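PDB 2V57: TetR family transcriptional repressor LfrR from Mycobacterium smegmatis, which represses transcription of the lfrRA operon, which encodes an efflux pump and its regulator, by binding directly to the promoter region upstream of lfrR. Local coordinates for residues A22-L27 with A64-D69; R17-A22 with T57-A62. All blocks are in the same frame, centred on the assembly; numbering follows the deposited sequence.

Interaction 1 of 2, residues A22-L27 with A64-D69. With SO4 (sulfate ion), chain G.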
loop_
_atom_site.group_PDB
_atom_site.type_symbol
_atom_site.label_atom_id
_atom_site.label_comp_id
_atom_site.label_asym_id
_atom_site.label_seq_id
_atom_site.Cartn_x
_atom_site.Cartn_y
_atom_site.Cartn_z
ATOM N N ALA B 22 -18.722 -3.549 11.453
ATOM C CA ALA B 22 -17.854 -3.694 12.613
ATOM C C ALA B 22 -16.419 -4.042 12.204
ATOM O O ALA B 22 -15.454 -3.561 12.814
ATOM C CB ALA B 22 -18.403 -4.744 13.588
ATOM N N ALA B 23 -16.281 -4.876 11.185
ATOM C CA ALA B 23 -14.967 -5.252 10.696
ATOM C C ALA B 23 -14.247 -4.028 10.132
ATOM O O ALA B 23 -13.057 -3.831 10.373
ATOM C CB ALA B 23 -15.081 -6.371 9.646
ATOM N N MET B 24 -14.972 -3.208 9.378
ATOM C CA MET B 24 -14.377 -2.005 8.792
ATOM C C MET B 24 -13.816 -1.060 9.858
ATOM O O MET B 24 -12.766 -0.431 9.663
ATOM C CB MET B 24 -15.405 -1.257 7.936
ATOM C CG MET B 24 -15.607 -1.824 6.564
ATOM S SD MET B 24 -16.739 -0.809 5.610
ATOM C CE MET B 24 -15.901 0.771 5.685
ATOM N N LEU B 25 -14.510 -0.951 10.992
ATOM C CA LEU B 25 -14.036 -0.075 12.066
ATOM C C LEU B 25 -12.908 -0.708 12.875
ATOM O O LEU B 25 -11.882 -0.076 13.166
ATOM C CB LEU B 25 -15.211 0.290 12.989
ATOM C CG LEU B 25 -14.888 1.135 14.219
ATOM C CD1 LEU B 25 -14.451 2.540 13.809
ATOM C CD2 LEU B 25 -16.106 1.179 15.146
ATOM N N VAL B 26 -13.093 -1.970 13.242
ATOM C CA VAL B 26 -12.165 -2.632 14.156
ATOM C C VAL B 26 -10.811 -2.918 13.490
ATOM O O VAL B 26 -9.755 -2.643 14.061
ATOM C CB VAL B 26 -12.767 -3.937 14.694
ATOM C CG1 VAL B 26 -11.709 -4.760 15.440
ATOM C CG2 VAL B 26 -13.971 -3.614 15.606
ATOM N N LEU B 27 -10.843 -3.451 12.281
ATOM C CA LEU B 27 -9.594 -3.827 11.624
ATOM C C LEU B 27 -8.784 -2.616 11.189
ATOM O O LEU B 27 -7.577 -2.715 11.014
ATOM C CB LEU B 27 -9.860 -4.754 10.429
ATOM C CG LEU B 27 -10.461 -6.105 10.805
ATOM C CD1 LEU B 27 -10.985 -6.800 9.557
ATOM C CD2 LEU B 27 -9.421 -6.964 11.528
ATOM N N ALA B 64 -13.215 -7.116 1.914
ATOM C CA ALA B 64 -12.526 -6.565 0.747
ATOM C C ALA B 64 -13.493 -6.405 -0.432
ATOM O O ALA B 64 -13.533 -5.351 -1.079
ATOM C CB ALA B 64 -11.294 -7.431 0.377
ATOM N N ARG B 65 -14.277 -7.439 -0.725
ATOM C CA ARG B 65 -15.379 -7.281 -1.667
ATOM C C ARG B 65 -16.277 -6.058 -1.321
ATOM O O ARG B 65 -16.540 -5.198 -2.166
ATOM C CB ARG B 65 -16.216 -8.574 -1.776
ATOM C CG ARG B 65 -15.520 -9.745 -2.507
ATOM C CD ARG B 65 -16.539 -10.845 -2.842
ATOM N NE ARG B 65 -17.100 -11.514 -1.658
ATOM C CZ ARG B 65 -16.479 -12.497 -0.994
ATOM N NH1 ARG B 65 -17.063 -13.083 0.041
ATOM N NH2 ARG B 65 -15.273 -12.908 -1.370
ATOM N N HIS B 66 -16.722 -5.973 -0.073
ATOM C CA HIS B 66 -17.623 -4.903 0.347
ATOM C C HIS B 66 -17.012 -3.513 0.136
ATOM O O HIS B 66 -17.678 -2.624 -0.417
ATOM C CB HIS B 66 -18.059 -5.099 1.811
ATOM C CG HIS B 66 -18.998 -4.034 2.317
ATOM N ND1 HIS B 66 -20.261 -3.841 1.800
ATOM C CD2 HIS B 66 -18.856 -3.122 3.309
ATOM C CE1 HIS B 66 -20.851 -2.846 2.445
ATOM N NE2 HIS B 66 -20.019 -2.395 3.363
ATOM N N VAL B 67 -15.752 -3.333 0.546
ATOM C CA VAL B 67 -15.053 -2.075 0.323
ATOM C C VAL B 67 -14.880 -1.725 -1.151
ATOM O O VAL B 67 -15.066 -0.568 -1.528
ATOM C CB VAL B 67 -13.687 -2.014 1.062
ATOM C CG1 VAL B 67 -12.961 -0.713 0.732
ATOM C CG2 VAL B 67 -13.910 -2.130 2.576
ATOM N N HIS B 68 -14.502 -2.700 -1.983
ATOM C CA HIS B 68 -14.451 -2.463 -3.430
ATOM C C HIS B 68 -15.826 -2.028 -3.960
ATOM O O HIS B 68 -15.919 -1.118 -4.799
ATOM C CB HIS B 68 -13.963 -3.702 -4.184
ATOM C CG HIS B 68 -13.888 -3.513 -5.664
ATOM N ND1 HIS B 68 -12.973 -2.671 -6.260
ATOM C CD2 HIS B 68 -14.628 -4.039 -6.669
ATOM C CE1 HIS B 68 -13.143 -2.700 -7.568
ATOM N NE2 HIS B 68 -14.139 -3.525 -7.843
ATOM N N ASP B 69 -16.889 -2.659 -3.456
ATOM C CA ASP B 69 -18.266 -2.252 -3.795
ATOM C C ASP B 69 -18.534 -0.784 -3.421
ATOM O O ASP B 69 -19.130 -0.022 -4.199
ATOM C CB ASP B 69 -19.303 -3.092 -3.044
ATOM C CG ASP B 69 -19.408 -4.520 -3.540
ATOM O OD1 ASP B 69 -18.973 -4.833 -4.677
ATOM O OD2 ASP B 69 -19.958 -5.331 -2.761
HETATM S S SO4 G . -20.365 -12.027 1.737
HETATM O O1 SO4 G . -19.432 -11.546 0.735
HETATM O O2 SO4 G . -20.579 -11.042 2.781
HETATM O O3 SO4 G . -21.668 -12.343 1.132
HETATM O O4 SO4 G . -19.779 -13.237 2.320
#
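The imidazole of H66 meets M24 at its edge and not over a face: M24 SD lies 3.9 Å from H66 CD2 and 4.9 Å from the ring centroid, 81° off the ring normal. This is an edge-on Met-aromatic contact, the sulfur near the ring plane. CG anti to the backbone N (chi1 -180°) places the H66 ring beside M24, its turn about CB-CG presents the CD2 edge, and the two side chains cross at about a right angle. The second flat group, the guanidinium of R65, faces elsewhere and takes a sulfate at its edge. R65 NH1 donates to O1 of the sulfate at 2.9 Å, N-H...O angle 157°, while R65 NE reaches the same oxygen in a weak bond of 3.3 Å. Y53 and R16 also bind this ion, which probably came from the crystallisation liquor.

One bond back from the sulfur, M24 CG approaches V67 CG2 at 4.3 Å, a loose apolar touch. The nearest CA atoms, those of M24 and V67, are 8.5 Å apart, and the segments bury just 96 Å² between them. I102 of helix 102-106 packs on both M24 and V67, extending the apolar patch. Chemically, helices 11-27 and 56-77 are held together here by dispersion and a sulfur-edge contact, which are less directional than hydrogen bonds, while the charge of R65 is engaged by the anion.

Interaction 2 of 2, residues R17-A22 with T57-A62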
loop_
_atom_site.group_PDB
_atom_site.type_symbol
_atom_site.label_atom_id
_atom_site.label_comp_id
_atom_site.label_asym_id
_atom_site.label_seq_id
_atom_site.Cartn_x
_atom_site.Cartn_y
_atom_site.Cartn_z
ATOM N N ARG B 17 -24.503 -6.975 7.365
ATOM C CA ARG B 17 -24.066 -5.584 7.288
ATOM C C ARG B 17 -23.442 -5.124 8.607
ATOM O O ARG B 17 -22.442 -4.413 8.613
ATOM C CB ARG B 17 -25.213 -4.660 6.884
ATOM N N ALA B 18 -24.027 -5.549 9.721
ATOM C CA ALA B 18 -23.463 -5.242 11.040
ATOM C C ALA B 18 -22.051 -5.799 11.238
ATOM O O ALA B 18 -21.164 -5.099 11.755
ATOM C CB ALA B 18 -24.402 -5.727 12.157
ATOM N N ILE B 19 -21.839 -7.054 10.847
ATOM C CA ILE B 19 -20.523 -7.695 10.955
ATOM C C ILE B 19 -19.489 -6.991 10.074
ATOM O O ILE B 19 -18.369 -6.671 10.521
ATOM C CB ILE B 19 -20.604 -9.201 10.589
ATOM C CG1 ILE B 19 -21.526 -9.942 11.577
ATOM C CG2 ILE B 19 -19.210 -9.835 10.549
ATOM C CD1 ILE B 19 -22.012 -11.317 11.061
ATOM N N LEU B 20 -19.869 -6.717 8.832
ATOM C CA LEU B 20 -18.973 -6.023 7.907
ATOM C C LEU B 20 -18.641 -4.605 8.381
ATOM O O LEU B 20 -17.499 -4.166 8.288
ATOM C CB LEU B 20 -19.583 -5.973 6.509
ATOM C CG LEU B 20 -19.612 -7.326 5.792
ATOM C CD1 LEU B 20 -20.344 -7.189 4.462
ATOM C CD2 LEU B 20 -18.206 -7.870 5.586
ATOM N N ASP B 21 -19.649 -3.894 8.878
ATOM C CA ASP B 21 -19.447 -2.538 9.356
ATOM C C ASP B 21 -18.545 -2.552 10.592
ATOM O O ASP B 21 -17.692 -1.689 10.746
ATOM C CB ASP B 21 -20.780 -1.857 9.674
ATOM C CG ASP B 21 -21.520 -1.377 8.425
ATOM O OD1 ASP B 21 -20.966 -1.475 7.316
ATOM O OD2 ASP B 21 -22.668 -0.895 8.566
ATOM N N ALA B 22 -18.722 -3.549 11.453
ATOM C CA ALA B 22 -17.854 -3.694 12.613
ATOM C C ALA B 22 -16.419 -4.042 12.204
ATOM O O ALA B 22 -15.454 -3.561 12.814
ATOM C CB ALA B 22 -18.403 -4.744 13.588
ATOM N N THR B 57 -10.420 -15.596 7.682
ATOM C CA THR B 57 -10.030 -15.310 6.305
ATOM C C THR B 57 -11.253 -15.105 5.391
ATOM O O THR B 57 -11.185 -14.326 4.433
ATOM C CB THR B 57 -9.063 -16.390 5.726
ATOM O OG1 THR B 57 -8.291 -15.819 4.658
ATOM C CG2 THR B 57 -9.828 -17.620 5.204
ATOM N N ASP B 58 -12.367 -15.779 5.693
ATOM C CA ASP B 58 -13.605 -15.617 4.911
ATOM C C ASP B 58 -14.186 -14.219 5.123
ATOM O O ASP B 58 -14.756 -13.624 4.204
ATOM C CB ASP B 58 -14.668 -16.643 5.314
ATOM C CG ASP B 58 -14.205 -18.083 5.126
ATOM O OD1 ASP B 58 -13.617 -18.396 4.068
ATOM O OD2 ASP B 58 -14.453 -18.910 6.032
ATOM N N LEU B 59 -14.053 -13.705 6.346
ATOM C CA LEU B 59 -14.535 -12.360 6.645
ATOM C C LEU B 59 -13.663 -11.341 5.923
ATOM O O LEU B 59 -14.171 -10.362 5.361
ATOM C CB LEU B 59 -14.579 -12.085 8.155
ATOM C CG LEU B 59 -14.867 -10.631 8.549
ATOM C CD1 LEU B 59 -16.208 -10.155 8.008
ATOM C CD2 LEU B 59 -14.826 -10.472 10.054
ATOM N N LEU B 60 -12.359 -11.603 5.888
ATOM C CA LEU B 60 -11.417 -10.684 5.260
ATOM C C LEU B 60 -11.705 -10.521 3.767
ATOM O O LEU B 60 -11.674 -9.407 3.236
ATOM C CB LEU B 60 -9.973 -11.166 5.491
ATOM C CG LEU B 60 -9.160 -10.550 6.641
ATOM C CD1 LEU B 60 -10.002 -10.188 7.863
ATOM C CD2 LEU B 60 -7.954 -11.436 7.030
ATOM N N ARG B 61 -11.968 -11.636 3.091
ATOM C CA ARG B 61 -12.322 -11.592 1.681
ATOM C C ARG B 61 -13.676 -10.891 1.447
ATOM O O ARG B 61 -13.810 -10.021 0.565
ATOM C CB ARG B 61 -12.264 -13.004 1.088
ATOM C CG ARG B 61 -10.859 -13.648 1.243
ATOM C CD ARG B 61 -10.944 -15.177 1.299
ATOM N NE ARG B 61 -9.701 -15.757 1.804
ATOM C CZ ARG B 61 -8.878 -16.490 1.063
ATOM N NH1 ARG B 61 -9.196 -16.741 -0.191
ATOM N NH2 ARG B 61 -7.755 -16.980 1.576
ATOM N N ALA B 62 -14.672 -11.224 2.263
ATOM C CA ALA B 62 -15.956 -10.501 2.229
ATOM C C ALA B 62 -15.834 -8.980 2.463
ATOM O O ALA B 62 -16.495 -8.183 1.785
ATOM C CB ALA B 62 -16.935 -11.103 3.236
#
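L59 touches both I19 and L20 with a single methyl: L59 CD1 stands 3.9 Å from I19 CG2 and equally 3.9 Å from L20 CD2. These are the closest approaches of the two segments, and all four touching residues are buried. The branch of I19 that makes the contact is CG2, anti to its backbone N, and its side chain crosses that of L59 obliquely. L20 and L59 instead run past each other in opposite directions. Although the CB of L20 leaves the backbone to one side of helix 56-77, the side chain, with CG anti to the carbonyl carbon (chi1 -71°), brings CD2 back toward it.

Beyond this tight centre the packing relaxes. L20 CD2 lies 4.2 Å from A62 CB and passes over the backbone at A62 C; the nearest CA atoms, L20 and A62, are 7.8 Å apart. Y53 touches I19, L20 and A62, covering the contact from the loop before helix 56-77. On another side of helix 56-77, R61 takes no part in the contact and is partly exposed. Its NE donates to T57 OG1 at 3.2 Å, N-H...O angle 157°, with the hydroxyl oxygen almost in the guanidinium plane; a weak bond from NH2 to the same oxygen helps fix the group along its own helix.

The segment axes come within 10.6 Å and are nearly perpendicular, with a signed crossing angle of -87°. L35 and I38 of helix 35-42 also pack on L59, so the first helix of the helix-turn-helix shares this apolar centre. Such packing of helices 11-27 and 56-77 around the helix-turn-helix is typical of the N-terminal DNA-binding domain of TetR-family repressors.

Overall arrangement
Interactions 1 and 2 are successive parts of one interface between helices 11-27 and 56-77, with centres 6 Å apart and A22 in common. They touch directly: L27 CD1 lies 3.9 Å from L60 CD1, H66 CG 4.0 Å from L20 CD1, and A23 CB 4.1 Å from L59 CD2. The buried aliphatic packing of 17-22 with 57-62 thus passes into the partly buried contact of 22-27 with 64-69, toward helix 102-106. The bound sulfate borders both, held by R65 and about 4 Å from the side chain of A62. Helix 56-77 runs from the DNA-binding domain toward the rest of the chain, where A64 and R65 pack on helix 116-123 and A64 and V67 on helix 102-106.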